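Local coordinates for protein pyoverdine synthetase F (Pseudomonas aeruginosa PAO1, PDB 6CUL) that adopts an alpha/beta fold built round a mixed sheet, as part of the pyoverdine synthetase F protein, and carries bound FGD, at residues Ala17-Gly21 against Gln22-Tyr26; Asp133-Glu137 against Leu138-Val142. All coordinates share one frame; numbering follows the deposited sequence.

Overall arrangement
Contact 1 (Ala17-Gly21 with Gln22-Tyr26) and contact 2 (Asp133-Glu137 with Leu138-Val142) are both local, each formed where a helix hands the chain on to a strand, and each helix stops in a Schellman motif. They lie on opposite sides of the centre of the chain, with their centres about 31 Å apart. Both are partly buried. Contact 1 follows the short helix 12-17, leads into a two-stranded antiparallel sheet, and places the Lys19 side chain about 5 Å from the bound FGD. Contact 2 ends the long helix 118-136 before strand 142-145 of the main sheet. Lysine, glutamine and valine carry the first, leucine and alanine the second.

Contact 1: Ala17-Gly21 against Gln22-Tyr26; sequences ADKAG and QYVPY
Gln22 N donates to Lys19 O over 3.1 Å, with an N-H...O angle of 142°, and so closes the type II beta turn from Lys19 to Gln22. Gly21 fills the third position of that turn at a phi of 72°, a value glycine takes easily. The start of the Gln22 side chain folds back over the turn, its CB 3.0 Å from Lys19 O and its CG 3.6 Å from Ala20 O. Its CG lies anti to its own carbonyl carbon (chi1 -60°), and the chain, extended beyond CG, brings NE2 to Tyr76 OH, a hydrogen bond. Farther along, the aliphatic part of Lys19 runs across Val24 at an angle, with Lys19 CG 3.9 Å from Val24 CG1; the methylenes of a long lysine make this apolar contact while the chain bends at chi2 and chi4. Lys19 also takes the positive phi of the Schellman motif that ends helix 12-17. Beyond the turn, Met33 is hydrogen-bonded through its backbone to Gly21 and Gln22, and Arg31 to Val24. The turn thus leads from helix 12-17 into strand 23-26, which pairs antiparallel with strand 29-32, while Lys19 and Tyr26 touch helix 248-271.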
ATOM      1  N   ALA A  17       2.369   4.894   9.908  1.00 27.97           N
ATOM      2  CA  ALA A  17       1.615   4.055  10.823  1.00 21.69           C
ATOM      3  C   ALA A  17       2.160   2.647  10.835  1.00 23.66           C
ATOM      4  O   ALA A  17       2.449   2.133  11.846  1.00 26.08           O
ATOM      5  CB  ALA A  17       0.183   4.057  10.431  1.00 28.15           C
ATOM      6  N   ASP A  18       2.407   2.112   9.683  1.00 23.78           N
ATOM      7  CA  ASP A  18       3.002   0.840   9.582  1.00 22.17           C
ATOM      8  C   ASP A  18       4.492   0.743   9.958  1.00 21.51           C
ATOM      9  O   ASP A  18       4.993  -0.298   9.836  1.00 24.31           O
ATOM     10  CB  ASP A  18       2.826   0.349   8.199  1.00 28.62           C
ATOM     11  CG  ASP A  18       1.557  -0.321   8.019  1.00 38.53           C
ATOM     12  OD1 ASP A  18       0.639  -0.026   8.744  1.00 36.57           O
ATOM     13  OD2 ASP A  18       1.427  -1.128   7.151  1.00 47.55           O
ATOM     14  N   LYS A  19       5.059   1.844  10.365  1.00 25.58           N
ATOM     15  CA  LYS A  19       6.399   1.929  10.708  1.00 22.80           C
ATOM     16  C   LYS A  19       7.328   1.750   9.574  1.00 31.01           C
ATOM     17  O   LYS A  19       8.430   1.460   9.838  1.00 40.82           O
ATOM     18  CB  LYS A  19       6.724   0.858  11.757  1.00 31.61           C
ATOM     19  CG  LYS A  19       6.699   1.285  13.183  1.00 21.74           C
ATOM     20  CD  LYS A  19       5.393   1.887  13.526  1.00 21.32           C
ATOM     21  CE  LYS A  19       5.279   2.445  14.912  1.00 14.17           C
ATOM     22  NZ  LYS A  19       5.500   1.586  16.050  1.00 13.69           N
ATOM     23  N   ALA A  20       6.923   2.039   8.366  1.00 22.66           N
ATOM     24  CA  ALA A  20       7.746   1.853   7.214  1.00 34.38           C
ATOM     25  C   ALA A  20       9.115   2.592   7.383  1.00 27.85           C
ATOM     26  O   ALA A  20       9.192   3.614   7.977  1.00 30.04           O
ATOM     27  CB  ALA A  20       7.002   2.307   5.983  1.00 21.57           C
ATOM     28  N   GLY A  21      10.198   1.961   6.967  1.00 22.14           N
ATOM     29  CA  GLY A  21      11.552   2.464   7.150  1.00 34.36           C
ATOM     30  C   GLY A  21      12.189   2.453   8.562  1.00 35.91           C
ATOM     31  O   GLY A  21      13.294   2.873   8.701  1.00 35.38           O
ATOM     32  N   GLN A  22      11.479   1.895   9.518  1.00 34.20           N
ATOM     33  CA  GLN A  22      11.849   1.820  10.884  1.00 27.68           C
ATOM     34  C   GLN A  22      12.157   0.407  11.319  1.00 28.38           C
ATOM     35  O   GLN A  22      11.784  -0.527  10.709  1.00 24.96           O
ATOM     36  CB  GLN A  22      10.668   2.342  11.704  1.00 34.77           C
ATOM     37  CG  GLN A  22      10.234   3.767  11.453  1.00 43.93           C
ATOM     38  CD  GLN A  22       9.538   4.428  12.642  1.00 35.27           C
ATOM     39  OE1 GLN A  22      10.001   4.374  13.750  1.00 37.20           O
ATOM     40  NE2 GLN A  22       8.453   5.026  12.393  1.00 27.48           N
ATOM     41  N   TYR A  23      12.855   0.276  12.399  1.00 31.38           N
ATOM     42  CA  TYR A  23      13.134  -1.019  12.938  1.00 31.78           C
ATOM     43  C   TYR A  23      12.091  -1.385  13.924  1.00 32.91           C
ATOM     44  O   TYR A  23      11.650  -0.560  14.627  1.00 35.84           O
ATOM     45  CB  TYR A  23      14.455  -1.061  13.658  1.00 33.58           C
ATOM     46  CG  TYR A  23      15.615  -1.415  12.809  1.00 34.95           C
ATOM     47  CD1 TYR A  23      15.888  -2.726  12.466  1.00 33.94           C
ATOM     48  CD2 TYR A  23      16.424  -0.446  12.370  1.00 26.87           C
ATOM     49  CE1 TYR A  23      16.937  -3.019  11.702  1.00 31.88           C
ATOM     50  CE2 TYR A  23      17.458  -0.734  11.604  1.00 36.20           C
ATOM     51  CZ  TYR A  23      17.721  -2.001  11.279  1.00 39.05           C
ATOM     52  OH  TYR A  23      18.813  -2.164  10.528  1.00 38.81           O
ATOM     53  N   VAL A  24      11.680  -2.611  13.962  1.00 29.53           N
ATOM     54  CA  VAL A  24      10.684  -2.956  14.915  1.00 28.21           C
ATOM     55  C   VAL A  24      11.093  -4.174  15.679  1.00 29.41           C
ATOM     56  O   VAL A  24      11.768  -5.001  15.159  1.00 29.50           O
ATOM     57  CB  VAL A  24       9.315  -3.200  14.294  1.00 28.61           C
ATOM     58  CG1 VAL A  24       8.750  -1.940  13.697  1.00 22.24           C
ATOM     59  CG2 VAL A  24       9.381  -4.347  13.319  1.00 28.46           C
ATOM     60  N   PRO A  25      10.776  -4.227  16.945  1.00 28.17           N
ATOM     61  CA  PRO A  25      11.077  -5.413  17.704  1.00 30.22           C
ATOM     62  C   PRO A  25      10.209  -6.590  17.184  1.00 32.33           C
ATOM     63  O   PRO A  25       9.046  -6.471  17.025  1.00 16.98           O
ATOM     64  CB  PRO A  25      10.702  -5.003  19.107  1.00 31.27           C
ATOM     65  CG  PRO A  25       9.878  -3.796  18.983  1.00 31.65           C
ATOM     66  CD  PRO A  25      10.414  -3.111  17.804  1.00 32.88           C
ATOM     67  N   TYR A  26      10.853  -7.718  16.948  1.00 37.01           N
ATOM     68  CA  TYR A  26      10.280  -8.915  16.375  1.00 31.36           C
ATOM     69  C   TYR A  26      10.952 -10.105  17.009  1.00 31.17           C
ATOM     70  O   TYR A  26      12.097 -10.003  17.338  1.00 28.04           O
ATOM     71  CB  TYR A  26      10.613  -8.890  14.876  1.00 34.87           C
ATOM     72  CG  TYR A  26      10.220 -10.097  14.125  1.00 33.42           C
ATOM     73  CD1 TYR A  26       8.959 -10.227  13.605  1.00 33.66           C
ATOM     74  CD2 TYR A  26      11.086 -11.114  13.951  1.00 35.59           C
ATOM     75  CE1 TYR A  26       8.582 -11.347  12.960  1.00 30.58           C
ATOM     76  CE2 TYR A  26      10.711 -12.227  13.309  1.00 33.26           C
ATOM     77  CZ  TYR A  26       9.458 -12.331  12.825  1.00 30.90           C
ATOM     78  OH  TYR A  26       9.130 -13.421  12.168  1.00 30.88           O
TER

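Contact 2: Asp133-Glu137 against Leu138-Val142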
ATOM      1  N   ASP A 133      -4.464  12.884 -14.871  1.00 48.30           N
ATOM      2  CA  ASP A 133      -3.758  13.857 -15.672  1.00 52.54           C
ATOM      3  C   ASP A 133      -2.281  13.724 -15.532  1.00 44.85           C
ATOM      4  O   ASP A 133      -1.613  13.717 -16.504  1.00 54.08           O
ATOM      5  CB  ASP A 133      -4.123  15.280 -15.268  1.00 53.93           C
ATOM      6  CG  ASP A 133      -5.385  15.791 -15.889  1.00 50.48           C
ATOM      7  OD1 ASP A 133      -6.228  15.042 -16.336  1.00 44.45           O
ATOM      8  OD2 ASP A 133      -5.539  16.994 -15.867  1.00 41.86           O
ATOM      9  N   THR A 134      -1.779  13.647 -14.349  1.00 45.56           N
ATOM     10  CA  THR A 134      -0.366  13.467 -14.263  1.00 53.15           C
ATOM     11  C   THR A 134       0.157  12.067 -14.481  1.00 51.04           C
ATOM     12  O   THR A 134       1.314  11.955 -14.539  1.00 56.67           O
ATOM     13  CB  THR A 134       0.277  13.962 -13.005  1.00 43.25           C
ATOM     14  OG1 THR A 134       1.643  14.144 -13.275  1.00 45.15           O
ATOM     15  CG2 THR A 134       0.199  12.963 -11.974  1.00 39.76           C
ATOM     16  N   LEU A 135      -0.626  11.010 -14.474  1.00 49.38           N
ATOM     17  CA  LEU A 135      -0.071   9.751 -14.811  1.00 54.93           C
ATOM     18  C   LEU A 135       0.302   9.944 -16.262  1.00 52.87           C
ATOM     19  O   LEU A 135       1.415   9.761 -16.638  1.00 48.54           O
ATOM     20  CB  LEU A 135      -1.107   8.671 -14.602  1.00 47.32           C
ATOM     21  CG  LEU A 135      -1.329   8.391 -13.127  1.00 42.32           C
ATOM     22  CD1 LEU A 135      -2.407   7.403 -12.853  1.00 42.20           C
ATOM     23  CD2 LEU A 135      -0.055   7.915 -12.568  1.00 46.14           C
ATOM     24  N   VAL A 136      -0.650  10.515 -16.991  1.00 53.54           N
ATOM     25  CA  VAL A 136      -0.552  10.818 -18.395  1.00 51.81           C
ATOM     26  C   VAL A 136       0.620  11.726 -18.557  1.00 55.22           C
ATOM     27  O   VAL A 136       1.362  11.535 -19.428  1.00 54.21           O
ATOM     28  CB  VAL A 136      -1.796  11.465 -18.928  1.00 51.16           C
ATOM     29  CG1 VAL A 136      -1.593  11.864 -20.347  1.00 52.63           C
ATOM     30  CG2 VAL A 136      -2.957  10.540 -18.804  1.00 45.65           C
ATOM     31  N   GLU A 137       0.842  12.643 -17.660  1.00 45.16           N
ATOM     32  CA  GLU A 137       2.064  13.401 -17.742  1.00 59.45           C
ATOM     33  C   GLU A 137       3.287  12.464 -17.616  1.00 60.31           C
ATOM     34  O   GLU A 137       4.375  12.859 -17.980  1.00 58.89           O
ATOM     35  CB  GLU A 137       2.100  14.483 -16.706  1.00 60.04           C
ATOM     36  CG  GLU A 137       2.109  15.912 -17.197  1.00 63.18           C
ATOM     37  CD  GLU A 137       2.215  16.865 -16.047  1.00 64.85           C
ATOM     38  OE1 GLU A 137       1.273  17.601 -15.795  1.00 70.41           O
ATOM     39  OE2 GLU A 137       3.216  16.834 -15.345  1.00 56.54           O
ATOM     40  N   LEU A 138       3.108  11.320 -17.006  1.00 57.59           N
ATOM     41  CA  LEU A 138       4.177  10.363 -16.953  1.00 57.36           C
ATOM     42  C   LEU A 138       4.154   9.228 -18.048  1.00 48.12           C
ATOM     43  O   LEU A 138       5.085   8.495 -18.136  1.00 31.94           O
ATOM     44  CB  LEU A 138       4.214   9.763 -15.561  1.00 52.29           C
ATOM     45  CG  LEU A 138       4.142  10.655 -14.342  1.00 52.33           C
ATOM     46  CD1 LEU A 138       3.494   9.890 -13.235  1.00 45.86           C
ATOM     47  CD2 LEU A 138       5.465  11.163 -13.916  1.00 43.19           C
ATOM     48  N   GLY A 139       3.091   9.215 -18.813  1.00 51.33           N
ATOM     49  CA  GLY A 139       2.791   8.233 -19.779  1.00 49.88           C
ATOM     50  C   GLY A 139       2.748   6.912 -19.115  1.00 49.83           C
ATOM     51  O   GLY A 139       3.047   6.014 -19.737  1.00 44.86           O
ATOM     52  N   ALA A 140       2.297   6.839 -17.904  1.00 51.99           N
ATOM     53  CA  ALA A 140       2.383   5.623 -17.204  1.00 47.14           C
ATOM     54  C   ALA A 140       1.600   4.543 -17.843  1.00 47.58           C
ATOM     55  O   ALA A 140       0.488   4.702 -18.175  1.00 55.21           O
ATOM     56  CB  ALA A 140       1.921   5.806 -15.776  1.00 48.64           C
ATOM     57  N   ASP A 141       2.274   3.506 -18.177  1.00 50.18           N
ATOM     58  CA  ASP A 141       1.638   2.338 -18.633  1.00 38.02           C
ATOM     59  C   ASP A 141       0.974   1.603 -17.512  1.00 36.12           C
ATOM     60  O   ASP A 141       0.023   0.995 -17.756  1.00 49.38           O
ATOM     61  CB  ASP A 141       2.616   1.500 -19.405  1.00 42.86           C
ATOM     62  CG  ASP A 141       2.996   2.142 -20.697  1.00 47.84           C
ATOM     63  OD1 ASP A 141       2.219   2.862 -21.256  1.00 59.96           O
ATOM     64  OD2 ASP A 141       4.044   1.922 -21.178  1.00 43.93           O
ATOM     65  N   VAL A 142       1.503   1.636 -16.312  1.00 43.14           N
ATOM     66  CA  VAL A 142       0.930   0.886 -15.209  1.00 52.33           C
ATOM     67  C   VAL A 142       1.057   1.580 -13.824  1.00 48.00           C
ATOM     68  O   VAL A 142       2.034   2.193 -13.536  1.00 34.84           O
ATOM     69  CB  VAL A 142       1.561  -0.536 -15.178  1.00 49.28           C
ATOM     70  CG1 VAL A 142       2.993  -0.481 -14.833  1.00 43.55           C
ATOM     71  CG2 VAL A 142       0.863  -1.454 -14.224  1.00 51.77           C
TER
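Gly139 N bonds to Val136 O at 3.0 Å with an N-H...O angle of 152°, closing the type I beta turn from Val136 to Gly139. The donor stands above the carbonyl plane, 65° out of it, and not on a lone pair. Two weaker links back it up. Leu138 N reaches Thr134 O at 3.1 Å with a bent geometry, and Ala140 N lies 3.3 Å from Leu135 O, a weak bond whose acceptor is less surely placed. Bonds back into the last turn make this a Schellman motif, with Gly139 at the positive phi that glycine adopts readily.

Beside these backbone bonds the side-chain contact is carried by Leu135, Leu138 and Ala140. Leu138 has CG anti to its carbonyl carbon (chi1 -47°), which turns the branch back along the helix end: its CD1 lies 3.3 Å from Thr134 O and 4.1 Å from Leu135 CD2. The two leucines pass each other at a slant. On the same Leu135 methyl, Ala140 CB rests 4.3 Å away, the apolar touch common between the C3 and C'' residues of a Schellman motif. Alanine, with a single methyl, fits between Leu135 and Ala7 of strand 6-9. Leu135 reaches Ala7 as well, along with Ile59, and Leu138 lies on Val56, so strands 6-9 and 55-60 receive the greasy face of the helix end. Val136 and Glu137, by contrast, are exposed. The chain runs on into strand 142-145, where Val142 is hydrogen-bonded through its backbone to Lys5 and Ala7.

The chemistry divides the work: backbone N-H groups of the departing chain cap Val136 O and, with less certainty, Leu135 O, while leucine and alanine face strands 6-9 and 55-60 of the main sheet.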